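Local coordinates for uncharacterized protein (PDB 4FTD) that is of unknown function but joins an immunoglobulin-like domain to a six-bladed beta-propeller and may take part in carbohydrate metabolism, at residues A25-D30 with D50-F55; Y77-E82 with V105-P110; A141-E146 with D415-K420; H245-S250 with A296-N301; L312-R317 with E338-K343. One frame throughout, in Å; residues are numbered along the deposited sequence.

Contact 1 of 5, residues A25-D30 with D50-F55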
# COMPACT_ATOMS: atom_id res chain seq x y z
N ALA A 25 -37.21 -11.62 -7.23
CA ALA A 25 -36.08 -10.83 -6.70
C ALA A 25 -35.68 -9.81 -7.76
O ALA A 25 -36.20 -9.82 -8.87
CB ALA A 25 -34.89 -11.74 -6.34
N GLY A 26 -34.79 -8.90 -7.39
CA GLY A 26 -34.26 -7.87 -8.27
C GLY A 26 -35.11 -6.64 -8.36
O GLY A 26 -36.28 -6.66 -8.00
N ALA A 27 -34.50 -5.57 -8.89
CA ALA A 27 -35.18 -4.26 -9.09
C ALA A 27 -36.47 -4.41 -9.91
O ALA A 27 -37.46 -3.74 -9.63
CB ALA A 27 -34.24 -3.25 -9.78
N ASN A 28 -36.46 -5.30 -10.89
CA ASN A 28 -37.60 -5.53 -11.76
C ASN A 28 -38.51 -6.68 -11.35
O ASN A 28 -39.40 -7.04 -12.11
CB ASN A 28 -37.10 -5.75 -13.18
CG ASN A 28 -36.42 -4.53 -13.72
OD1 ASN A 28 -36.86 -3.40 -13.47
ND2 ASN A 28 -35.35 -4.73 -14.44
N GLY A 29 -38.28 -7.25 -10.17
CA GLY A 29 -39.16 -8.26 -9.59
C GLY A 29 -39.30 -9.50 -10.47
O GLY A 29 -40.34 -10.12 -10.46
N ASP A 30 -38.24 -9.85 -11.18
CA ASP A 30 -38.29 -10.93 -12.14
C ASP A 30 -37.10 -11.89 -12.08
O ASP A 30 -36.90 -12.64 -13.02
CB ASP A 30 -38.41 -10.31 -13.51
CG ASP A 30 -37.15 -9.48 -13.90
OD1 ASP A 30 -36.22 -9.26 -13.08
OD2 ASP A 30 -37.13 -9.02 -15.06
N ASP A 50 -30.48 -8.32 -4.60
CA ASP A 50 -30.26 -6.91 -4.91
C ASP A 50 -31.02 -6.07 -3.92
O ASP A 50 -32.16 -6.37 -3.61
CB ASP A 50 -30.76 -6.55 -6.31
CG ASP A 50 -30.10 -7.35 -7.37
OD1 ASP A 50 -28.92 -7.68 -7.17
OD2 ASP A 50 -30.76 -7.66 -8.39
N VAL A 51 -30.36 -5.02 -3.44
CA VAL A 51 -30.93 -4.08 -2.46
C VAL A 51 -32.17 -3.36 -3.00
O VAL A 51 -32.96 -2.88 -2.22
CB VAL A 51 -29.87 -3.07 -1.97
CG1 VAL A 51 -28.70 -3.79 -1.30
CG2 VAL A 51 -29.36 -2.23 -3.13
N GLU A 52 -32.34 -3.32 -4.33
CA GLU A 52 -33.52 -2.73 -4.97
C GLU A 52 -34.75 -3.68 -5.02
O GLU A 52 -35.80 -3.30 -5.52
CB GLU A 52 -33.22 -2.26 -6.41
CG GLU A 52 -32.02 -1.33 -6.59
CD GLU A 52 -30.68 -2.05 -6.78
OE1 GLU A 52 -30.56 -3.27 -6.52
OE2 GLU A 52 -29.72 -1.38 -7.17
N THR A 53 -34.63 -4.89 -4.51
CA THR A 53 -35.73 -5.86 -4.49
C THR A 53 -36.85 -5.38 -3.60
O THR A 53 -36.58 -4.83 -2.54
CB THR A 53 -35.24 -7.19 -3.92
OG1 THR A 53 -34.17 -7.68 -4.74
CG2 THR A 53 -36.40 -8.21 -3.80
N ASP A 54 -38.09 -5.55 -4.04
CA ASP A 54 -39.26 -5.26 -3.19
C ASP A 54 -39.41 -6.47 -2.27
O ASP A 54 -40.03 -7.50 -2.62
CB ASP A 54 -40.52 -4.95 -4.01
CG ASP A 54 -41.73 -4.59 -3.15
OD1 ASP A 54 -41.69 -4.76 -1.92
OD2 ASP A 54 -42.75 -4.15 -3.72
N PHE A 55 -38.82 -6.34 -1.07
CA PHE A 55 -38.81 -7.39 -0.04
C PHE A 55 -40.14 -7.54 0.69
O PHE A 55 -40.32 -8.49 1.44
CB PHE A 55 -37.75 -7.10 1.03
CG PHE A 55 -36.34 -7.17 0.53
CD1 PHE A 55 -35.69 -8.39 0.44
CD2 PHE A 55 -35.64 -6.02 0.21
CE1 PHE A 55 -34.38 -8.46 0.00
CE2 PHE A 55 -34.32 -6.08 -0.24
CZ PHE A 55 -33.69 -7.31 -0.35
O HOH W 1 -38.61 -7.18 -6.40
O HOH W 2 -31.99 -5.50 -9.58

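Contact 2 of 5, residues Y77-E82 with V105-P110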
# COMPACT_ATOMS: atom_id res chain seq x y z
N TYR A 77 -40.77 -9.81 3.84
CA TYR A 77 -39.41 -9.65 4.37
C TYR A 77 -39.00 -8.16 4.45
O TYR A 77 -37.83 -7.83 4.32
CB TYR A 77 -38.43 -10.45 3.50
CG TYR A 77 -38.37 -11.90 3.91
CD1 TYR A 77 -39.28 -12.82 3.41
CD2 TYR A 77 -37.48 -12.33 4.87
CE1 TYR A 77 -39.25 -14.14 3.81
CE2 TYR A 77 -37.43 -13.65 5.28
CZ TYR A 77 -38.33 -14.55 4.74
OH TYR A 77 -38.30 -15.88 5.11
N SER A 78 -39.97 -7.27 4.63
CA SER A 78 -39.71 -5.86 4.83
C SER A 78 -38.57 -5.67 5.85
O SER A 78 -38.56 -6.28 6.92
CB SER A 78 -40.97 -5.14 5.33
OG SER A 78 -41.94 -5.10 4.31
N MSE A 79 -37.61 -4.84 5.47
CA MSE A 79 -36.46 -4.48 6.29
C MSE A 79 -36.27 -2.97 6.14
O MSE A 79 -36.51 -2.45 5.06
CB MSE A 79 -35.19 -5.13 5.73
CG MSE A 79 -34.96 -6.53 6.15
SE MSE A 79 -33.54 -7.32 5.09
CE MSE A 79 -34.65 -8.14 3.65
N ASP A 80 -35.82 -2.29 7.19
CA ASP A 80 -35.41 -0.88 7.02
C ASP A 80 -34.07 -0.81 6.25
O ASP A 80 -33.33 -1.80 6.17
CB ASP A 80 -35.34 -0.15 8.35
CG ASP A 80 -34.49 -0.86 9.37
OD1 ASP A 80 -33.40 -1.35 9.01
OD2 ASP A 80 -34.93 -0.94 10.54
N ALA A 81 -33.74 0.36 5.71
CA ALA A 81 -32.51 0.54 4.92
C ALA A 81 -31.23 0.12 5.68
O ALA A 81 -30.25 -0.26 5.06
CB ALA A 81 -32.40 1.97 4.41
N GLU A 82 -31.26 0.18 7.01
CA GLU A 82 -30.11 -0.23 7.85
C GLU A 82 -29.84 -1.74 7.88
O GLU A 82 -28.69 -2.15 7.96
CB GLU A 82 -30.28 0.24 9.30
CG GLU A 82 -29.91 1.69 9.55
CD GLU A 82 -30.65 2.66 8.66
OE1 GLU A 82 -31.86 2.43 8.41
OE2 GLU A 82 -30.03 3.64 8.20
N VAL A 105 -33.50 -14.24 4.44
CA VAL A 105 -33.29 -13.48 3.21
C VAL A 105 -32.29 -12.35 3.55
O VAL A 105 -32.45 -11.67 4.57
CB VAL A 105 -34.59 -12.92 2.61
CG1 VAL A 105 -34.26 -12.01 1.43
CG2 VAL A 105 -35.52 -14.05 2.15
N ARG A 106 -31.30 -12.17 2.67
CA ARG A 106 -30.19 -11.24 2.86
C ARG A 106 -30.00 -10.30 1.68
O ARG A 106 -30.21 -10.71 0.53
CB ARG A 106 -28.92 -12.06 3.04
CG ARG A 106 -28.96 -12.96 4.27
CD ARG A 106 -27.71 -13.79 4.37
NE ARG A 106 -27.64 -14.77 3.30
CZ ARG A 106 -26.52 -15.26 2.77
NH1 ARG A 106 -25.34 -14.85 3.19
NH2 ARG A 106 -26.58 -16.15 1.78
N LYS A 107 -29.61 -9.05 1.97
CA LYS A 107 -29.31 -8.03 0.96
C LYS A 107 -27.85 -8.17 0.58
O LYS A 107 -27.00 -8.52 1.42
CB LYS A 107 -29.48 -6.58 1.48
CG LYS A 107 -30.89 -6.10 1.80
CD LYS A 107 -30.90 -4.72 2.45
CE LYS A 107 -32.31 -4.33 2.89
NZ LYS A 107 -32.36 -2.99 3.54
N ARG A 108 -27.54 -7.82 -0.66
CA ARG A 108 -26.14 -7.71 -1.08
C ARG A 108 -25.47 -6.57 -0.34
O ARG A 108 -26.11 -5.56 -0.05
CB ARG A 108 -26.04 -7.47 -2.57
CG ARG A 108 -26.40 -8.71 -3.34
CD ARG A 108 -26.50 -8.39 -4.80
NE ARG A 108 -25.22 -7.91 -5.28
CZ ARG A 108 -25.06 -7.17 -6.37
NH1 ARG A 108 -26.11 -6.79 -7.12
NH2 ARG A 108 -23.84 -6.80 -6.72
N VAL A 109 -24.19 -6.75 -0.02
CA VAL A 109 -23.40 -5.78 0.71
C VAL A 109 -22.20 -5.46 -0.18
O VAL A 109 -21.39 -6.34 -0.43
CB VAL A 109 -22.95 -6.36 2.07
CG1 VAL A 109 -21.99 -5.42 2.78
CG2 VAL A 109 -24.18 -6.66 2.92
N PRO A 110 -22.08 -4.21 -0.67
CA PRO A 110 -20.92 -3.85 -1.48
C PRO A 110 -19.64 -3.92 -0.67
O PRO A 110 -19.69 -3.72 0.53
CB PRO A 110 -21.22 -2.42 -1.89
CG PRO A 110 -22.69 -2.37 -1.95
CD PRO A 110 -23.10 -3.16 -0.74
O HOH W 3 -34.66 -2.16 2.98

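Contact 3 of 5, residues A141-E146 with D415-K420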
# COMPACT_ATOMS: atom_id res chain seq x y z
N ALA A 141 16.41 0.66 -2.93
CA ALA A 141 15.74 0.07 -4.07
C ALA A 141 14.40 0.78 -4.24
O ALA A 141 13.84 1.33 -3.30
CB ALA A 141 15.56 -1.48 -3.87
N SER A 142 13.90 0.83 -5.48
CA SER A 142 12.66 1.48 -5.80
C SER A 142 11.93 0.62 -6.88
O SER A 142 12.53 -0.23 -7.50
CB SER A 142 12.93 2.91 -6.29
OG SER A 142 11.74 3.61 -6.63
N TYR A 143 10.63 0.82 -7.02
CA TYR A 143 9.76 -0.00 -7.87
C TYR A 143 8.68 0.85 -8.48
O TYR A 143 8.19 1.73 -7.84
CB TYR A 143 9.16 -1.10 -7.03
CG TYR A 143 7.89 -1.78 -7.53
CD1 TYR A 143 6.63 -1.31 -7.14
CD2 TYR A 143 7.93 -2.94 -8.27
CE1 TYR A 143 5.47 -1.93 -7.53
CE2 TYR A 143 6.75 -3.60 -8.65
CZ TYR A 143 5.53 -3.07 -8.27
OH TYR A 143 4.38 -3.65 -8.63
N ASP A 144 8.32 0.59 -9.72
CA ASP A 144 7.23 1.30 -10.37
C ASP A 144 6.27 0.37 -11.13
O ASP A 144 5.51 0.85 -11.93
CB ASP A 144 7.80 2.34 -11.33
CG ASP A 144 8.54 1.74 -12.50
OD1 ASP A 144 8.65 0.49 -12.62
OD2 ASP A 144 9.07 2.52 -13.28
N GLY A 145 6.35 -0.94 -10.93
CA GLY A 145 5.48 -1.89 -11.62
C GLY A 145 6.15 -2.55 -12.81
O GLY A 145 5.83 -3.68 -13.14
N GLU A 146 7.07 -1.84 -13.46
CA GLU A 146 7.76 -2.34 -14.64
C GLU A 146 9.16 -2.81 -14.25
O GLU A 146 9.59 -3.85 -14.71
CB GLU A 146 7.81 -1.24 -15.70
CG GLU A 146 8.44 -1.70 -17.00
CD GLU A 146 8.56 -0.61 -18.07
OE1 GLU A 146 8.48 0.60 -17.74
OE2 GLU A 146 8.74 -0.99 -19.25
N ASP A 415 7.12 1.56 -2.15
CA ASP A 415 6.59 2.03 -3.44
C ASP A 415 5.33 1.23 -3.73
O ASP A 415 5.10 0.20 -3.12
CB ASP A 415 7.60 1.83 -4.58
CG ASP A 415 8.55 3.02 -4.79
OD1 ASP A 415 8.08 4.20 -4.86
OD2 ASP A 415 9.78 2.74 -4.93
N TYR A 416 4.53 1.70 -4.68
CA TYR A 416 3.36 0.94 -5.07
C TYR A 416 3.00 1.24 -6.49
O TYR A 416 3.43 2.25 -7.02
CB TYR A 416 2.17 1.26 -4.14
CG TYR A 416 1.66 2.66 -4.27
CD1 TYR A 416 2.21 3.71 -3.52
CD2 TYR A 416 0.60 2.96 -5.14
CE1 TYR A 416 1.72 5.01 -3.65
CE2 TYR A 416 0.12 4.25 -5.27
CZ TYR A 416 0.68 5.25 -4.52
OH TYR A 416 0.21 6.49 -4.66
N TYR A 417 2.17 0.36 -7.05
CA TYR A 417 1.65 0.47 -8.40
C TYR A 417 0.22 -0.11 -8.42
O TYR A 417 -0.04 -1.18 -7.86
CB TYR A 417 2.53 -0.31 -9.36
CG TYR A 417 1.96 -0.42 -10.75
CD1 TYR A 417 2.00 0.66 -11.61
CD2 TYR A 417 1.41 -1.63 -11.20
CE1 TYR A 417 1.48 0.56 -12.89
CE2 TYR A 417 0.89 -1.74 -12.50
CZ TYR A 417 0.93 -0.64 -13.32
OH TYR A 417 0.43 -0.72 -14.59
N ILE A 418 -0.68 0.62 -9.06
CA ILE A 418 -2.08 0.21 -9.23
C ILE A 418 -2.33 -0.19 -10.67
O ILE A 418 -2.12 0.60 -11.57
CB ILE A 418 -3.04 1.35 -8.82
CG1 ILE A 418 -2.88 1.56 -7.29
CG2 ILE A 418 -4.50 1.00 -9.21
CD1 ILE A 418 -3.64 2.71 -6.68
N GLU A 419 -2.78 -1.41 -10.89
CA GLU A 419 -3.17 -1.87 -12.21
C GLU A 419 -4.67 -1.60 -12.39
O GLU A 419 -5.48 -1.94 -11.51
CB GLU A 419 -2.84 -3.38 -12.33
CG GLU A 419 -2.90 -3.97 -13.74
CD GLU A 419 -2.40 -5.42 -13.76
OE1 GLU A 419 -1.18 -5.64 -13.57
OE2 GLU A 419 -3.23 -6.33 -13.96
N LYS A 420 -5.05 -0.98 -13.51
CA LYS A 420 -6.47 -0.74 -13.84
C LYS A 420 -6.96 -1.76 -14.88
O LYS A 420 -6.16 -2.31 -15.63
CB LYS A 420 -6.66 0.70 -14.32
CG LYS A 420 -6.48 1.75 -13.22
CD LYS A 420 -6.66 3.17 -13.75
CE LYS A 420 -6.95 4.18 -12.65
NZ LYS A 420 -8.35 4.10 -12.12
O HOH W 4 9.61 5.99 -6.39

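Contact 4 of 5, residues H245-S250 with A296-N301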
# COMPACT_ATOMS: atom_id res chain seq x y z
N HIS A 245 24.89 14.95 3.83
CA HIS A 245 23.57 14.72 3.17
C HIS A 245 23.62 13.59 2.19
O HIS A 245 24.67 13.32 1.61
CB HIS A 245 23.15 15.96 2.44
CG HIS A 245 23.02 17.13 3.35
ND1 HIS A 245 24.08 17.96 3.66
CD2 HIS A 245 21.94 17.60 4.04
CE1 HIS A 245 23.65 18.90 4.49
NE2 HIS A 245 22.36 18.69 4.74
N GLY A 246 22.49 12.92 2.02
CA GLY A 246 22.40 11.81 1.08
C GLY A 246 22.24 10.46 1.71
O GLY A 246 22.15 9.47 1.00
N ASP A 247 22.22 10.38 3.04
CA ASP A 247 21.95 9.09 3.66
C ASP A 247 20.53 8.59 3.39
O ASP A 247 20.32 7.41 3.37
CB ASP A 247 22.10 9.18 5.19
CG ASP A 247 23.56 9.18 5.61
OD1 ASP A 247 24.22 8.14 5.34
OD2 ASP A 247 24.03 10.16 6.21
N ASN A 248 19.59 9.53 3.27
CA ASN A 248 18.17 9.30 3.03
C ASN A 248 17.75 10.25 1.92
O ASN A 248 18.47 11.19 1.63
CB ASN A 248 17.32 9.49 4.30
CG ASN A 248 17.42 10.88 4.89
OD1 ASN A 248 16.90 11.85 4.31
ND2 ASN A 248 18.09 11.00 6.07
N ALA A 249 16.66 9.93 1.25
CA ALA A 249 16.08 10.81 0.26
C ALA A 249 14.61 10.51 0.13
O ALA A 249 14.20 9.34 0.17
CB ALA A 249 16.77 10.67 -1.06
N SER A 250 13.81 11.56 0.03
CA SER A 250 12.36 11.40 -0.31
C SER A 250 12.06 12.20 -1.57
O SER A 250 11.98 13.42 -1.55
CB SER A 250 11.49 11.79 0.85
OG SER A 250 11.94 11.26 2.07
N ALA A 296 14.44 11.83 14.58
CA ALA A 296 14.22 11.38 13.19
C ALA A 296 15.32 10.40 12.79
O ALA A 296 15.05 9.44 12.08
CB ALA A 296 14.21 12.56 12.21
N THR A 297 16.54 10.69 13.24
CA THR A 297 17.77 9.98 12.85
C THR A 297 18.07 10.15 11.36
O THR A 297 17.40 10.89 10.61
CB THR A 297 17.77 8.45 13.22
OG1 THR A 297 16.98 7.73 12.26
CG2 THR A 297 17.24 8.20 14.66
N MSE A 298 19.11 9.46 10.91
CA MSE A 298 19.43 9.41 9.48
C MSE A 298 18.44 8.60 8.63
O MSE A 298 18.49 8.73 7.40
CB MSE A 298 20.80 8.82 9.28
CG MSE A 298 20.90 7.37 9.82
SE MSE A 298 22.56 6.61 9.26
CE MSE A 298 22.14 6.22 7.44
N VAL A 299 17.63 7.73 9.28
CA VAL A 299 16.58 6.91 8.63
C VAL A 299 15.25 7.59 8.86
O VAL A 299 14.58 7.39 9.87
CB VAL A 299 16.58 5.44 9.10
CG1 VAL A 299 15.63 4.58 8.22
CG2 VAL A 299 18.02 4.91 9.10
N THR A 300 14.87 8.42 7.89
CA THR A 300 13.68 9.29 7.99
C THR A 300 13.25 9.67 6.57
O THR A 300 14.07 9.64 5.64
CB THR A 300 13.99 10.56 8.82
OG1 THR A 300 12.82 11.36 9.00
CG2 THR A 300 15.12 11.38 8.16
N ASN A 301 11.96 9.99 6.41
CA ASN A 301 11.40 10.30 5.13
C ASN A 301 10.25 11.24 5.28
O ASN A 301 9.58 11.23 6.28
CB ASN A 301 10.84 9.04 4.46
CG ASN A 301 11.90 8.01 4.05
OD1 ASN A 301 12.06 7.02 4.73
ND2 ASN A 301 12.62 8.24 2.94
O HOH W 5 18.11 12.88 8.66
O HOH W 6 14.25 11.66 3.30
O HOH W 7 15.50 7.18 2.44

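Contact 5 of 5, residues L312-R317 with E338-K343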
# COMPACT_ATOMS: atom_id res chain seq x y z
N LEU A 312 3.68 13.41 4.93
CA LEU A 312 3.82 12.58 6.10
C LEU A 312 5.32 12.47 6.35
O LEU A 312 6.09 12.17 5.47
CB LEU A 312 3.17 11.22 5.94
CG LEU A 312 1.66 11.12 5.81
CD1 LEU A 312 1.33 9.63 5.75
CD2 LEU A 312 0.97 11.81 6.99
N TRP A 313 5.73 12.77 7.58
CA TRP A 313 7.10 12.64 8.01
C TRP A 313 7.17 11.57 9.08
O TRP A 313 6.34 11.54 9.98
CB TRP A 313 7.55 13.97 8.61
CG TRP A 313 8.89 13.99 9.28
CD1 TRP A 313 10.02 13.29 8.91
CD2 TRP A 313 9.29 14.83 10.36
NE1 TRP A 313 11.06 13.61 9.72
CE2 TRP A 313 10.66 14.57 10.60
CE3 TRP A 313 8.62 15.77 11.16
CZ2 TRP A 313 11.37 15.20 11.62
CZ3 TRP A 313 9.34 16.41 12.18
CH2 TRP A 313 10.70 16.13 12.40
N SER A 314 8.12 10.66 8.93
CA SER A 314 8.44 9.73 9.99
C SER A 314 9.93 9.39 9.99
O SER A 314 10.68 9.68 9.02
CB SER A 314 7.57 8.47 9.95
OG SER A 314 8.05 7.52 9.00
N GLY A 315 10.33 8.78 11.11
CA GLY A 315 11.70 8.36 11.37
C GLY A 315 11.73 7.30 12.47
O GLY A 315 10.68 6.86 12.98
N ILE A 316 12.94 6.93 12.87
CA ILE A 316 13.14 5.85 13.82
C ILE A 316 12.40 6.09 15.12
O ILE A 316 11.70 5.19 15.60
CB ILE A 316 14.64 5.50 14.01
CG1 ILE A 316 15.28 5.07 12.67
CG2 ILE A 316 14.81 4.39 15.03
CD1 ILE A 316 14.62 3.89 11.96
N ARG A 317 12.53 7.29 15.66
CA ARG A 317 11.81 7.69 16.88
C ARG A 317 10.88 8.89 16.64
O ARG A 317 10.64 9.69 17.54
CB ARG A 317 12.80 7.98 18.02
CG ARG A 317 13.57 6.74 18.48
CD ARG A 317 14.52 7.09 19.61
NE ARG A 317 15.57 8.01 19.19
CZ ARG A 317 16.63 7.68 18.43
NH1 ARG A 317 16.83 6.44 17.99
NH2 ARG A 317 17.50 8.61 18.11
N GLU A 338 9.21 2.24 14.28
CA GLU A 338 10.26 2.55 13.32
C GLU A 338 9.78 2.51 11.86
O GLU A 338 10.59 2.27 10.96
CB GLU A 338 11.51 1.66 13.49
CG GLU A 338 12.03 1.57 14.94
CD GLU A 338 13.40 0.90 15.03
OE1 GLU A 338 14.10 0.75 13.99
OE2 GLU A 338 13.78 0.52 16.14
N ALA A 339 8.47 2.76 11.66
CA ALA A 339 7.87 2.93 10.35
C ALA A 339 8.52 4.14 9.69
O ALA A 339 8.58 5.24 10.25
CB ALA A 339 6.37 3.12 10.44
N VAL A 340 9.06 3.89 8.51
CA VAL A 340 9.67 4.89 7.67
C VAL A 340 9.07 4.75 6.25
O VAL A 340 8.21 3.91 6.00
CB VAL A 340 11.24 4.81 7.67
CG1 VAL A 340 11.79 5.04 9.10
CG2 VAL A 340 11.77 3.50 7.10
N ALA A 341 9.46 5.67 5.38
CA ALA A 341 8.91 5.77 4.01
C ALA A 341 7.35 5.73 3.94
O ALA A 341 6.79 4.96 3.20
CB ALA A 341 9.54 4.68 3.14
N PRO A 342 6.66 6.59 4.72
CA PRO A 342 5.17 6.58 4.79
C PRO A 342 4.49 7.11 3.53
O PRO A 342 4.62 8.31 3.21
CB PRO A 342 4.87 7.50 6.00
CG PRO A 342 6.04 8.43 6.03
CD PRO A 342 7.22 7.66 5.53
N LYS A 343 3.80 6.22 2.80
CA LYS A 343 3.10 6.61 1.58
C LYS A 343 1.61 6.30 1.68
O LYS A 343 1.21 5.20 2.05
CB LYS A 343 3.70 5.90 0.35
CG LYS A 343 5.16 6.23 0.11
CD LYS A 343 5.72 5.82 -1.25
CE LYS A 343 7.18 6.26 -1.38
NZ LYS A 343 7.82 5.85 -2.69
O HOH W 8 8.91 5.03 15.04

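Contact 1 of 5, residues A25-D30 with D50-F55
Gly-26 and Thr-53 lie side by side where two type I beta turns meet, Gly-26 to Gly-29 and Asp-50 to Thr-53, with their CA atoms 4.5 Å apart. One direct hydrogen bond joins the turns. It runs from Gly-26 N to Thr-53 OG1 at 3.0 Å, and its angle of 142° at the hydrogen is somewhat bent. The Thr-53 hydroxyl is also a donor. It gives its proton to Asp-50 O at 2.7 Å, and the same carbonyl accepts the turn bond from Thr-53 N. OG1 therefore has a fixed direction and presents its oxygen to Gly-26. Chi1 of -60° sets OG1 anti to the carbonyl carbon, beside the backbone N; CG2 then falls anti to N and rests 3.9 Å from Ala-25 CA. Both turns are loops of the N-terminal immunoglobulin-like domain. One links strands 24-25 and 31-38, the other strands 43-45 and 58-64. Further along, Ala-27 CB meets Glu-52 CB at 3.7 Å, a small apolar touch at the surface. Two waters fill out the polar contacts. One accepts from Asp-54 N and donates to Gly-26 O; the other accepts from Ala-27 N and donates to Asp-50 OD2. Asp-50 OD2 comes within 3.5 Å of Gly-26 CA. Its carboxylate is held by two salt bridges, from OD2 to Lys-31 and from OD1 to Arg-108.

Contact 2 of 5, residues Y77-E82 with V105-P110
Tyr-77 takes the branched end of Val-105 against one face of its ring. Val-105 CG2 stands over the ring centre, 3.7 Å from the centroid and 10° off the normal, a CH-pi contact. The hydroxyl of Tyr-77 is bonded to Met-103 O, which helps fix the ring. An alanine at Tyr-77 would probably leave Val-105 CG2 without its aromatic cover and Met-103 O without that donor. Next comes Met-79, a selenomethionine. Its side chain and that of Lys-107 lie alongside, pointing opposite ways, with SE 3.9 Å from Lys-107 CE. A water that accepts from Lys-107 NZ donates in turn to Met-79 O at 2.8 Å. The lysine is extended beyond CG, with chi2, chi3 and chi4 all near 180°, and this carries NZ to the backbone of Asp-80. NZ donates to Asp-80 O at 3.0 Å from above the carbonyl plane, 43° out of it. Thr-83 O is a further, weak acceptor for NZ. The contact ties the loop between strands 74-75 and 85-93 to the end of strand 98-106, an inner strand of the sheet, as in the beta-sandwich of an immunoglobulin-like domain.

Contact 3 of 5, residues A141-E146 with D415-K420
Ser-142 OG lies anti to its backbone N (chi1 -180°), and Asp-415 CG lies beside its own N (chi1 -90°), which lets hydroxyl and carboxylate meet. Ser-142 OG donates to Asp-415 OD2 at 2.7 Å, on the syn side. Tyr-143 N donates to the same oxygen at 3.0 Å. It comes from the same face but stands higher, 47° out of the carboxylate plane. A water donates to both Asp-415 OD1 and Ser-142 OG. The tyrosines continue the contact. Tyr-143 CE1 is 3.8 Å from Tyr-417 CB, and the two side chains are set nearly perpendicular. Gly-145 CA sits over one face of the Tyr-417 ring, 4.3 Å from its centroid. Strands 138-143 and 412-420 run nearly parallel here. They are edge strands of two four-stranded sheets, probably the inner edges of neighbouring propeller blades. Both direct bonds end on the carboxylate of Asp-415; one donor is a side chain and the other a backbone N-H. Asp-415 OD1 also pairs with Lys-343 and bonds a glycerol, probably from the crystallisation liquor. Two donors on OD2 and a lysine on OD1 are likely to keep the carboxylate from turning.

Contact 4 of 5, residues H245-S250 with A296-N301
Two neighbouring blades of the beta-propeller meet here, where the loop leading into strand 250-253 runs beside the start of strand 300-304. Asn-248 ND2 donates to Met-298 O at 2.7 Å. The acceptor lies near the amide plane of Asn-248, but the nitrogen stands 45° above the carbonyl plane. Chi1 of 59° sets Asn-248 CG between the backbone N and the carbonyl carbon, 3.5 Å from Met-298 O. Asn-248 OD1 accepts from Gly-264 N; a water lies 2.8 Å from OD1 and 2.6 Å from Ser-250 OG. An alanine at Asn-248 would probably leave Met-298 O without this donor and Gly-264 N without its acceptor. Further along the chain, Asn-301 ND2 donates to Ser-250 OG at 3.2 Å, with the oxygen close to the amide plane. That hydroxyl oxygen is also bonded to Val-302 N. A second water accepts from both Ala-249 N and Asn-301 ND2. At the other end, the selenomethionine Met-298 bends at chi3 and brings CE to 3.5 Å from Asp-247 OD1. Asp-247 itself is paired with Arg-244. Hydrogen bonds from two asparagine side-chain amides, with bridging waters, thus join adjacent propeller blades without backbone pairing.

Contact 5 of 5, residues L312-R317 with E338-K343
Ser-314 OG donates to Ala-339 O at 2.7 Å, the one direct hydrogen bond between the two segments. The hydroxyl stands above the carbonyl plane, 36° out of it. Chi1 of 81° puts OG between the backbone N and the carbonyl carbon, where it also lies 3.6 Å from Pro-342 CD. Apolar contacts flank this bond. Leu-312 CB packs on Pro-342 CG at 4.0 Å, the two side chains lying alongside and pointing opposite ways. Toward the other end, Val-340 CG1 lies 4.0 Å from Gly-315 CA, and Ile-316 CD1 touches the same methyl at 4.2 Å. Ile-316 CG2 lies 3.8 Å from Glu-338 CD, so a methyl meets the carboxylate carbon. A water accepts from Glu-338 N and lies 2.9 Å from Ile-316 O. The next shell helps position these groups. Glu-338 OE2 is bonded to Ser-364 and OE1 to Gln-360 N, so both carboxylate oxygens have partners. Ser-314 O accepts from Thr-300 OG1. Ala-341 marks a corner in the chain, and its O is bonded to Thr-414 OG1. Strand 311-315 lies between strands 300-304 and 318-323 in its blade. The segment 338-343 comes from the next blade, where strands 339-340 and 342-347 both pair with strand 350-357. Leu-312 and Pro-342 both also touch Leu-353 of that strand.

In the fold
Contacts 1 and 2 belong to the immunoglobulin-like domain, and contacts 3, 4 and 5 to the beta-propeller. Contacts 1 and 2 have centres 11 Å apart and touch directly. The salt bridge from Asp-50 OD1 to Arg-108 NH1 (2.9 Å) joins them, as does packing of Phe-55 on Met-79. The nearest atoms of contacts 2 and 3 are about 18 Å apart. Within the propeller, contacts 4 and 5 have centres 10 Å apart and share the sheet of strands 300-304 and 311-315. Lys-343 NZ links contact 5 to contact 3 through Asp-415 OD1 at 2.7 Å. The bound glycerol lies by that aspartate; no active site is established.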